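Local coordinates for protein acetaldehyde dehydrogenase (Acetylating) (Geobacillus thermoglucosidasius, PDB 5J78) that probably catalyses the reversible, NAD-linked conversion of acetaldehyde and coenzyme A to acetyl-CoA, at residues Y39-K44 and K210-D215; Q129-V134 and T214-A219; A160-P165 and L193-T198. All coordinates share one frame; numbering follows the deposited sequence. Where two conformers were deposited one is given.

Contact 1 (Y39-K44 and K210-D215). With MG (magnesium ion), chain H.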
loop_
_atom_site.group_PDB
_atom_site.type_symbol
_atom_site.label_atom_id
_atom_site.label_comp_id
_atom_site.label_asym_id
_atom_site.label_seq_id
_atom_site.Cartn_x
_atom_site.Cartn_y
_atom_site.Cartn_z
ATOM N N TYR A 39 18.708 -14.790 -11.398
ATOM C CA TYR A 39 19.955 -14.024 -11.337
ATOM C C TYR A 39 20.461 -13.855 -9.912
ATOM O O TYR A 39 21.660 -13.967 -9.655
ATOM C CB TYR A 39 19.782 -12.635 -11.967
ATOM C CG TYR A 39 19.586 -12.631 -13.461
ATOM C CD1 TYR A 39 19.850 -13.757 -14.231
ATOM C CD2 TYR A 39 19.137 -11.484 -14.106
ATOM C CE1 TYR A 39 19.667 -13.738 -15.615
ATOM C CE2 TYR A 39 18.954 -11.452 -15.472
ATOM C CZ TYR A 39 19.218 -12.585 -16.228
ATOM O OH TYR A 39 19.028 -12.560 -17.595
ATOM N N LEU A 40 19.566 -13.545 -8.985
ATOM C CA LEU A 40 20.016 -13.306 -7.621
ATOM C C LEU A 40 20.545 -14.596 -6.982
ATOM O O LEU A 40 21.526 -14.570 -6.244
ATOM C CB LEU A 40 18.890 -12.719 -6.783
ATOM C CG LEU A 40 18.545 -11.267 -7.070
ATOM C CD1 LEU A 40 17.184 -10.932 -6.466
ATOM C CD2 LEU A 40 19.618 -10.344 -6.525
ATOM N N GLU A 41 19.927 -15.732 -7.271
ATOM C CA GLU A 41 20.408 -16.968 -6.656
ATOM C C GLU A 41 21.741 -17.363 -7.274
ATOM O O GLU A 41 22.663 -17.761 -6.573
ATOM C CB GLU A 41 19.379 -18.082 -6.779
ATOM C CG GLU A 41 18.592 -18.242 -5.495
ATOM C CD GLU A 41 17.197 -18.721 -5.731
ATOM O OE1 GLU A 41 17.028 -19.636 -6.567
ATOM O OE2 GLU A 41 16.272 -18.171 -5.090
ATOM N N GLU A 42 21.870 -17.199 -8.579
ATOM C CA GLU A 42 23.149 -17.441 -9.222
ATOM C C GLU A 42 24.190 -16.418 -8.753
ATOM O O GLU A 42 25.355 -16.761 -8.557
ATOM C CB GLU A 42 22.992 -17.406 -10.743
ATOM C CG GLU A 42 22.217 -18.607 -11.282
ATOM C CD GLU A 42 21.396 -18.283 -12.538
ATOM O OE1 GLU A 42 21.703 -17.279 -13.221
ATOM O OE2 GLU A 42 20.435 -19.029 -12.837
ATOM N N ALA A 43 23.755 -15.182 -8.527
ATOM C CA ALA A 43 24.648 -14.140 -8.030
ATOM C C ALA A 43 25.115 -14.461 -6.599
ATOM O O ALA A 43 26.252 -14.196 -6.225
ATOM C CB ALA A 43 23.960 -12.777 -8.084
ATOM N N LYS A 44 24.231 -15.048 -5.805
ATOM C CA LYS A 44 24.597 -15.451 -4.450
ATOM C C LYS A 44 25.736 -16.468 -4.464
ATOM O O LYS A 44 26.748 -16.292 -3.775
ATOM C CB LYS A 44 23.384 -16.015 -3.719
ATOM C CG LYS A 44 23.618 -16.276 -2.207
ATOM C CD LYS A 44 22.472 -17.082 -1.602
ATOM C CE LYS A 44 22.763 -17.544 -0.165
ATOM N NZ LYS A 44 23.178 -16.391 0.684
ATOM N N LYS A 210 13.529 -5.252 -3.813
ATOM C CA LYS A 210 13.000 -5.678 -2.512
ATOM C C LYS A 210 13.346 -7.108 -2.124
ATOM O O LYS A 210 13.080 -7.520 -1.003
ATOM C CB LYS A 210 11.486 -5.508 -2.497
ATOM C CG LYS A 210 11.049 -4.050 -2.690
ATOM C CD LYS A 210 9.550 -3.951 -2.820
ATOM C CE LYS A 210 9.070 -2.523 -2.716
ATOM N NZ LYS A 210 7.592 -2.421 -2.855
ATOM N N HIS A 211 13.939 -7.857 -3.045
ATOM C CA HIS A 211 14.189 -9.271 -2.823
ATOM C C HIS A 211 15.081 -9.523 -1.599
ATOM O O HIS A 211 15.974 -8.733 -1.316
ATOM C CB HIS A 211 14.835 -9.890 -4.061
ATOM C CG HIS A 211 14.748 -11.379 -4.092
ATOM N ND1 HIS A 211 15.664 -12.191 -3.456
ATOM C CD2 HIS A 211 13.841 -12.206 -4.656
ATOM C CE1 HIS A 211 15.335 -13.455 -3.649
ATOM N NE2 HIS A 211 14.227 -13.492 -4.369
ATOM N N LYS A 212 14.831 -10.623 -0.883
ATOM C CA LYS A 212 15.614 -10.975 0.308
ATOM C C LYS A 212 17.118 -11.048 0.056
ATOM O O LYS A 212 17.911 -10.688 0.923
ATOM C CB LYS A 212 15.140 -12.319 0.894
ATOM C CG LYS A 212 15.318 -13.546 -0.013
ATOM C CD LYS A 212 14.926 -14.847 0.704
ATOM C CE LYS A 212 14.598 -15.970 -0.290
ATOM N NZ LYS A 212 15.650 -16.190 -1.344
ATOM N N LEU A 213 17.518 -11.517 -1.121
ATOM C CA LEU A 213 18.942 -11.634 -1.439
ATOM C C LEU A 213 19.634 -10.346 -1.921
ATOM O O LEU A 213 20.864 -10.303 -2.016
ATOM C CB LEU A 213 19.142 -12.723 -2.508
ATOM C CG LEU A 213 18.736 -14.134 -2.081
ATOM C CD1 LEU A 213 18.900 -15.104 -3.256
ATOM C CD2 LEU A 213 19.538 -14.597 -0.857
ATOM N N THR A 214 18.877 -9.298 -2.225
ATOM C CA THR A 214 19.497 -8.039 -2.660
ATOM C C THR A 214 20.073 -7.299 -1.440
ATOM O O THR A 214 19.373 -7.126 -0.440
ATOM C CB THR A 214 18.471 -7.154 -3.393
ATOM O OG1 THR A 214 18.155 -7.754 -4.650
ATOM C CG2 THR A 214 18.988 -5.755 -3.612
ATOM N N ASP A 215 21.327 -6.850 -1.511
ATOM C CA ASP A 215 21.981 -6.243 -0.343
ATOM C C ASP A 215 22.066 -4.718 -0.361
ATOM O O ASP A 215 21.850 -4.063 0.661
ATOM C CB ASP A 215 23.384 -6.810 -0.198
ATOM C CG ASP A 215 23.359 -8.241 0.214
ATOM O OD1 ASP A 215 22.717 -8.536 1.251
ATOM O OD2 ASP A 215 23.910 -9.074 -0.528
HETATM MG MG MG H . 21.527 -10.052 2.294
HETATM O O HOH W 1 19.763 -8.954 2.086
HETATM O O HOH W 2 23.386 -10.822 2.741
#

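Contact 2 (Q129-V134 and T214-A219). With MG (magnesium ion), chain H.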
loop_
_atom_site.group_PDB
_atom_site.type_symbol
_atom_site.label_atom_id
_atom_site.label_comp_id
_atom_site.label_asym_id
_atom_site.label_seq_id
_atom_site.Cartn_x
_atom_site.Cartn_y
_atom_site.Cartn_z
ATOM N N GLN A 129 34.827 -5.956 4.097
ATOM C CA GLN A 129 33.714 -6.897 4.018
ATOM C C GLN A 129 32.761 -6.552 2.864
ATOM O O GLN A 129 32.084 -5.529 2.912
ATOM C CB GLN A 129 32.932 -6.911 5.334
ATOM C CG GLN A 129 31.766 -7.895 5.347
ATOM C CD GLN A 129 32.250 -9.341 5.180
ATOM O OE1 GLN A 129 33.165 -9.796 5.877
ATOM N NE2 GLN A 129 31.654 -10.054 4.238
ATOM N N PRO A 130 32.679 -7.423 1.843
ATOM C CA PRO A 130 31.765 -7.152 0.722
ATOM C C PRO A 130 30.305 -7.024 1.152
ATOM O O PRO A 130 29.878 -7.763 2.028
ATOM C CB PRO A 130 31.931 -8.386 -0.175
ATOM C CG PRO A 130 33.181 -8.997 0.222
ATOM C CD PRO A 130 33.346 -8.724 1.687
ATOM N N VAL A 131 29.551 -6.132 0.525
ATOM C CA VAL A 131 28.146 -5.969 0.859
ATOM C C VAL A 131 27.306 -7.132 0.381
ATOM O O VAL A 131 26.220 -7.363 0.916
ATOM C CB VAL A 131 27.553 -4.681 0.280
ATOM C CG1 VAL A 131 28.187 -3.483 0.945
ATOM C CG2 VAL A 131 27.698 -4.622 -1.254
ATOM N N GLY A 132 27.807 -7.848 -0.628
ATOM C CA GLY A 132 27.150 -9.042 -1.129
ATOM C C GLY A 132 26.668 -8.931 -2.572
ATOM O O GLY A 132 27.440 -9.139 -3.523
ATOM N N ILE A 133 25.377 -8.666 -2.742
ATOM C CA ILE A 133 24.785 -8.525 -4.081
ATOM C C ILE A 133 24.265 -7.114 -4.253
ATOM O O ILE A 133 23.428 -6.651 -3.464
ATOM C CB ILE A 133 23.617 -9.503 -4.314
ATOM C CG1 ILE A 133 24.072 -10.932 -4.057
ATOM C CG2 ILE A 133 23.047 -9.339 -5.750
ATOM C CD1 ILE A 133 22.943 -11.945 -4.145
ATOM N N VAL A 134 24.770 -6.445 -5.280
ATOM C CA VAL A 134 24.360 -5.082 -5.618
ATOM C C VAL A 134 23.327 -5.123 -6.729
ATOM O O VAL A 134 23.469 -5.885 -7.698
ATOM C CB VAL A 134 25.554 -4.203 -6.065
ATOM C CG1 VAL A 134 25.088 -2.743 -6.384
ATOM C CG2 VAL A 134 26.635 -4.193 -4.992
ATOM N N THR A 214 18.877 -9.298 -2.225
ATOM C CA THR A 214 19.497 -8.039 -2.660
ATOM C C THR A 214 20.073 -7.299 -1.440
ATOM O O THR A 214 19.373 -7.126 -0.440
ATOM C CB THR A 214 18.471 -7.154 -3.393
ATOM O OG1 THR A 214 18.155 -7.754 -4.650
ATOM C CG2 THR A 214 18.988 -5.755 -3.612
ATOM N N ASP A 215 21.327 -6.850 -1.511
ATOM C CA ASP A 215 21.981 -6.243 -0.343
ATOM C C ASP A 215 22.066 -4.718 -0.361
ATOM O O ASP A 215 21.850 -4.063 0.661
ATOM C CB ASP A 215 23.384 -6.810 -0.198
ATOM C CG ASP A 215 23.359 -8.241 0.214
ATOM O OD1 ASP A 215 22.717 -8.536 1.251
ATOM O OD2 ASP A 215 23.910 -9.074 -0.528
ATOM N N VAL A 216 22.424 -4.168 -1.510
ATOM C CA VAL A 216 22.484 -2.717 -1.710
ATOM C C VAL A 216 21.968 -2.387 -3.107
ATOM O O VAL A 216 22.224 -3.125 -4.066
ATOM C CB VAL A 216 23.904 -2.181 -1.520
ATOM C CG1 VAL A 216 23.941 -0.676 -1.709
ATOM C CG2 VAL A 216 24.414 -2.545 -0.098
ATOM N N ILE A 217 21.208 -1.302 -3.194
ATOM C CA ILE A 217 20.754 -0.743 -4.467
ATOM C C ILE A 217 21.600 0.484 -4.823
ATOM O O ILE A 217 21.674 1.437 -4.045
ATOM C CB ILE A 217 19.262 -0.297 -4.409
ATOM C CG1 ILE A 217 18.368 -1.423 -3.904
ATOM C CG2 ILE A 217 18.773 0.250 -5.811
ATOM C CD1 ILE A 217 16.979 -0.971 -3.497
ATOM N N LEU A 218 22.245 0.451 -5.983
ATOM C CA LEU A 218 22.788 1.662 -6.613
ATOM C C LEU A 218 21.771 2.167 -7.613
ATOM O O LEU A 218 21.571 1.553 -8.661
ATOM C CB LEU A 218 24.109 1.393 -7.321
ATOM C CG LEU A 218 25.298 0.926 -6.502
ATOM C CD1 LEU A 218 26.523 0.898 -7.409
ATOM C CD2 LEU A 218 25.538 1.840 -5.298
ATOM N N ALA A 219 21.142 3.295 -7.300
ATOM C CA ALA A 219 20.029 3.788 -8.090
ATOM C C ALA A 219 20.426 5.054 -8.846
ATOM O O ALA A 219 20.379 6.171 -8.311
ATOM C CB ALA A 219 18.842 4.044 -7.201
HETATM MG MG MG H . 21.527 -10.052 2.294
HETATM O O HOH W 1 19.763 -8.954 2.086
HETATM O O HOH W 2 23.386 -10.822 2.741
#

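Contact 3 (A160-P165 and L193-T198)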
loop_
_atom_site.group_PDB
_atom_site.type_symbol
_atom_site.label_atom_id
_atom_site.label_comp_id
_atom_site.label_asym_id
_atom_site.label_seq_id
_atom_site.Cartn_x
_atom_site.Cartn_y
_atom_site.Cartn_z
ATOM N N ALA A 160 28.820 -9.495 -6.235
ATOM C CA ALA A 160 28.079 -9.780 -7.473
ATOM C C ALA A 160 27.219 -8.557 -7.773
ATOM O O ALA A 160 26.966 -7.757 -6.884
ATOM C CB ALA A 160 27.209 -11.045 -7.337
ATOM N N ILE A 161 26.777 -8.395 -9.013
ATOM C CA ILE A 161 25.912 -7.266 -9.351
ATOM C C ILE A 161 24.882 -7.698 -10.383
ATOM O O ILE A 161 25.210 -8.428 -11.334
ATOM C CB ILE A 161 26.713 -6.035 -9.857
ATOM C CG1 ILE A 161 25.759 -4.879 -10.177
ATOM C CG2 ILE A 161 27.563 -6.369 -11.069
ATOM C CD1 ILE A 161 26.404 -3.518 -10.017
ATOM N N VAL A 162 23.633 -7.288 -10.148
ATOM C CA VAL A 162 22.514 -7.525 -11.071
ATOM C C VAL A 162 22.005 -6.185 -11.588
ATOM O O VAL A 162 21.552 -5.351 -10.804
ATOM C CB VAL A 162 21.330 -8.279 -10.405
ATOM C CG1 VAL A 162 20.227 -8.538 -11.414
ATOM C CG2 VAL A 162 21.789 -9.589 -9.788
ATOM N N PHE A 163 22.071 -5.996 -12.905
ATOM C CA PHE A 163 21.649 -4.746 -13.542
ATOM C C PHE A 163 20.195 -4.698 -13.973
ATOM O O PHE A 163 19.620 -5.700 -14.386
ATOM C CB PHE A 163 22.525 -4.466 -14.757
ATOM C CG PHE A 163 23.916 -4.091 -14.396
ATOM C CD1 PHE A 163 24.165 -2.896 -13.753
ATOM C CD2 PHE A 163 24.969 -4.952 -14.654
ATOM C CE1 PHE A 163 25.440 -2.547 -13.396
ATOM C CE2 PHE A 163 26.256 -4.610 -14.301
ATOM C CZ PHE A 163 26.489 -3.407 -13.668
ATOM N N SER A 164 19.620 -3.501 -13.882
ATOM C CA SER A 164 18.264 -3.222 -14.349
ATOM C C SER A 164 18.293 -2.020 -15.314
ATOM O O SER A 164 18.464 -0.876 -14.870
ATOM C CB SER A 164 17.326 -2.950 -13.161
ATOM O OG SER A 164 15.978 -2.779 -13.579
ATOM N N PRO A 165 18.135 -2.275 -16.634
ATOM C CA PRO A 165 18.066 -1.195 -17.634
ATOM C C PRO A 165 16.760 -0.444 -17.656
ATOM O O PRO A 165 15.695 -0.988 -17.368
ATOM C CB PRO A 165 18.215 -1.922 -18.980
ATOM C CG PRO A 165 18.511 -3.323 -18.673
ATOM C CD PRO A 165 18.018 -3.592 -17.280
ATOM N N LEU A 193 28.156 -13.897 -11.963
ATOM C CA LEU A 193 28.612 -12.789 -11.135
ATOM C C LEU A 193 27.977 -11.457 -11.510
ATOM O O LEU A 193 27.625 -10.646 -10.641
ATOM C CB LEU A 193 30.121 -12.662 -11.246
ATOM C CG LEU A 193 30.754 -11.728 -10.232
ATOM C CD1 LEU A 193 30.640 -12.293 -8.813
ATOM C CD2 LEU A 193 32.190 -11.481 -10.597
ATOM N N ILE A 194 27.892 -11.245 -12.822
ATOM C CA ILE A 194 27.367 -10.035 -13.444
ATOM C C ILE A 194 26.251 -10.451 -14.388
ATOM O O ILE A 194 26.464 -11.284 -15.275
ATOM C CB ILE A 194 28.432 -9.286 -14.236
ATOM C CG1 ILE A 194 29.610 -8.907 -13.341
ATOM C CG2 ILE A 194 27.860 -8.050 -14.896
ATOM C CD1 ILE A 194 30.873 -8.645 -14.123
ATOM N N SER A 195 25.071 -9.879 -14.187
ATOM C CA SER A 195 23.883 -10.245 -14.959
ATOM C C SER A 195 23.071 -9.000 -15.247
ATOM O O SER A 195 23.307 -7.945 -14.646
ATOM C CB SER A 195 23.032 -11.285 -14.210
ATOM O OG SER A 195 22.707 -10.848 -12.892
ATOM N N CYS A 196 22.119 -9.114 -16.174
ATOM C CA CYS A 196 21.252 -7.993 -16.516
ATOM C C CYS A 196 19.867 -8.473 -16.937
ATOM O O CYS A 196 19.735 -9.392 -17.741
ATOM C CB CYS A 196 21.902 -7.170 -17.629
ATOM S SG CYS A 196 21.048 -5.668 -18.146
ATOM N N ILE A 197 18.842 -7.859 -16.356
ATOM C CA ILE A 197 17.449 -8.083 -16.746
ATOM C C ILE A 197 17.294 -7.841 -18.263
ATOM O O ILE A 197 17.680 -6.789 -18.767
ATOM C CB ILE A 197 16.484 -7.138 -15.959
ATOM C CG1 ILE A 197 16.453 -7.507 -14.469
ATOM C CG2 ILE A 197 15.071 -7.207 -16.504
ATOM C CD1 ILE A 197 15.859 -6.421 -13.600
ATOM N N THR A 198 16.711 -8.799 -18.971
ATOM C CA THR A 198 16.549 -8.689 -20.422
ATOM C C THR A 198 15.172 -8.172 -20.823
ATOM O O THR A 198 15.009 -7.607 -21.893
ATOM C CB THR A 198 16.777 -10.037 -21.111
ATOM O OG1 THR A 198 15.792 -10.979 -20.665
ATOM C CG2 THR A 198 18.170 -10.562 -20.786
HETATM O O HOH W 3 24.723 -11.378 -11.027
#

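Contact 1 (Y39-K44 and K210-D215)
A methyl of L40 set over the face of the H211 imidazole is the unusual feature: CD1 of L40 lies 3.8 Å from the centroid of the H211 ring, 29° off its normal, a CH-pi contact. The two side chains run antiparallel as they pass, and CD1 of L40 comes within 3.4 Å of CG of H211. The imidazole is brought alongside the leucine, its face toward CD1, because its CG is anti to the backbone N (chi1 -162°). Within the type I turn H211-T214, N of L213 donates to ND1 of H211 at 3.1 Å and 169°, nearly straight though tilted from the ring plane, which limits the ring's rotation. With an alanine here, the amide of L213 would probably lose its acceptor and CD1 of L40 the ring face it lies on. The other L40 methyl, CD2, stops 3.5 Å from OG1 of T214, whose hydroxyl is bonded to L208 in the preceding helix. L213 completes the apolar patch: its CD1 meets CG of E41 at 3.9 Å, and its CD2 meets CD of K44. OE1 of E41 makes a salt bridge with R26 of a second subunit, while its OE2 lies 4.3 Å from NZ of K212, beyond salt-bridge range. The contact sets helix 28-51 against the turn leading into strand 216-219, while L40 also rests on I133 of strand 124-138 and V162 of strand 160-165.

Contact 2 (Q129-V134 and T214-A219)
V134 and V216 form a parallel beta bridge, their CA atoms 4.9 Å apart, and so join strands 124-138 and 216-219 in the sheet of the Rossmann-like domain characteristic of aldehyde dehydrogenases. The polar contacts gather just ahead of this bridge. O of I133 accepts from N of D215 at 2.9 Å, the donor lying in the carbonyl plane, and also weakly from N of V216. In return, N of I133 donates to OD2 of D215 at 2.7 Å and 156°, using the anti lone pair of the carboxylate; D215 thus engages the N-H of I133 with its side chain and the C=O with its backbone. The other oxygen, OD1 of D215, binds magnesium at 2.2 Å. With one oxygen on a metal and the other on an amide, the carboxylate is held against rotation. Apolar contacts flank the bridge: CB of V131 meets CG2 of V216 at 3.8 Å, the two side chains crossing at about a right angle, and CG1 of V134, placed anti to its own backbone N (chi1 -179°), reaches CG of L218 at 3.7 Å. A445 of a third subunit packs on V131, D215 and V216, placing this corner of the sheet at a subunit interface. G132 has no room for a beta carbon, which would clash with the carboxylate: its CA already lies 3.3 Å from OD2 of D215.

Contact 3 (A160-P165 and L193-T198)
I161, F163, S195 and I197 lace the two segments together through four backbone hydrogen bonds in parallel register. N of I161 donates to O of L193 and N of S195 to O of I161; further along, N of F163 reaches O of S195 at 2.9 Å and 171°, and N of I197 reaches O of F163 at 3.0 Å. The strand axes run 18° apart and approach to 4.6 Å, as neighbours in a parallel sheet do. On one face the side chains form an apolar cluster. CG2 of I194 touches the edge of the F163 ring, 3.8 Å from CE2, while CG1 of I161 lies over one face of that ring, offset toward its rim. The phenyl is thus packed both by the adjacent strand and by I161 two residues back. At the far end CG of P165 presses on SG of C196 at 3.5 Å. The other face carries V162 and S195, and farther along CD1 of I197 closes on OG of S164. OG of S195 stands between its backbone N and carbonyl carbon (chi1 54°), which brings it to 3.5 Å from CG2 of V162; a water hydrogen-bonded at 2.8 Å to OG of S195 also donates to O of I161 at 3.0 Å, bridging the strands. Farther out, the amide of I194 is held by Q181 of helix 170-186, the connection of this beta-alpha-beta unit. That helix covers C196 and P165 through T173, and helix 143-156 lies on I161 and F163. Helix 28-51 covers the opposite face, placing Y39 on S195 and A43 on A160, and strand 124-138 flanks strand 160-165 along its other edge.

Contacts 2 and 3 belong to one sheet, in the order 194-196, 160-165, 124-138, 216-219; between them O of V134 lies 2.8 Å from N of V162 and N of V134 lies 3.0 Å from O of A160, both probable hydrogen bonds. Contact 1 lays helix 28-51 on one face of this sheet. Its centre is about 9 Å from that of contact 2 and about 10 Å from that of contact 3. CD1 of I133 fits against O of L213 at 3.4 Å, and OH of Y39 probably bonds O of C196 at 3.2 Å. Magnesium is bound by OD1 of D215, shared by contacts 1 and 2, whereas the A160 side chain in contact 3 is about 11 Å away.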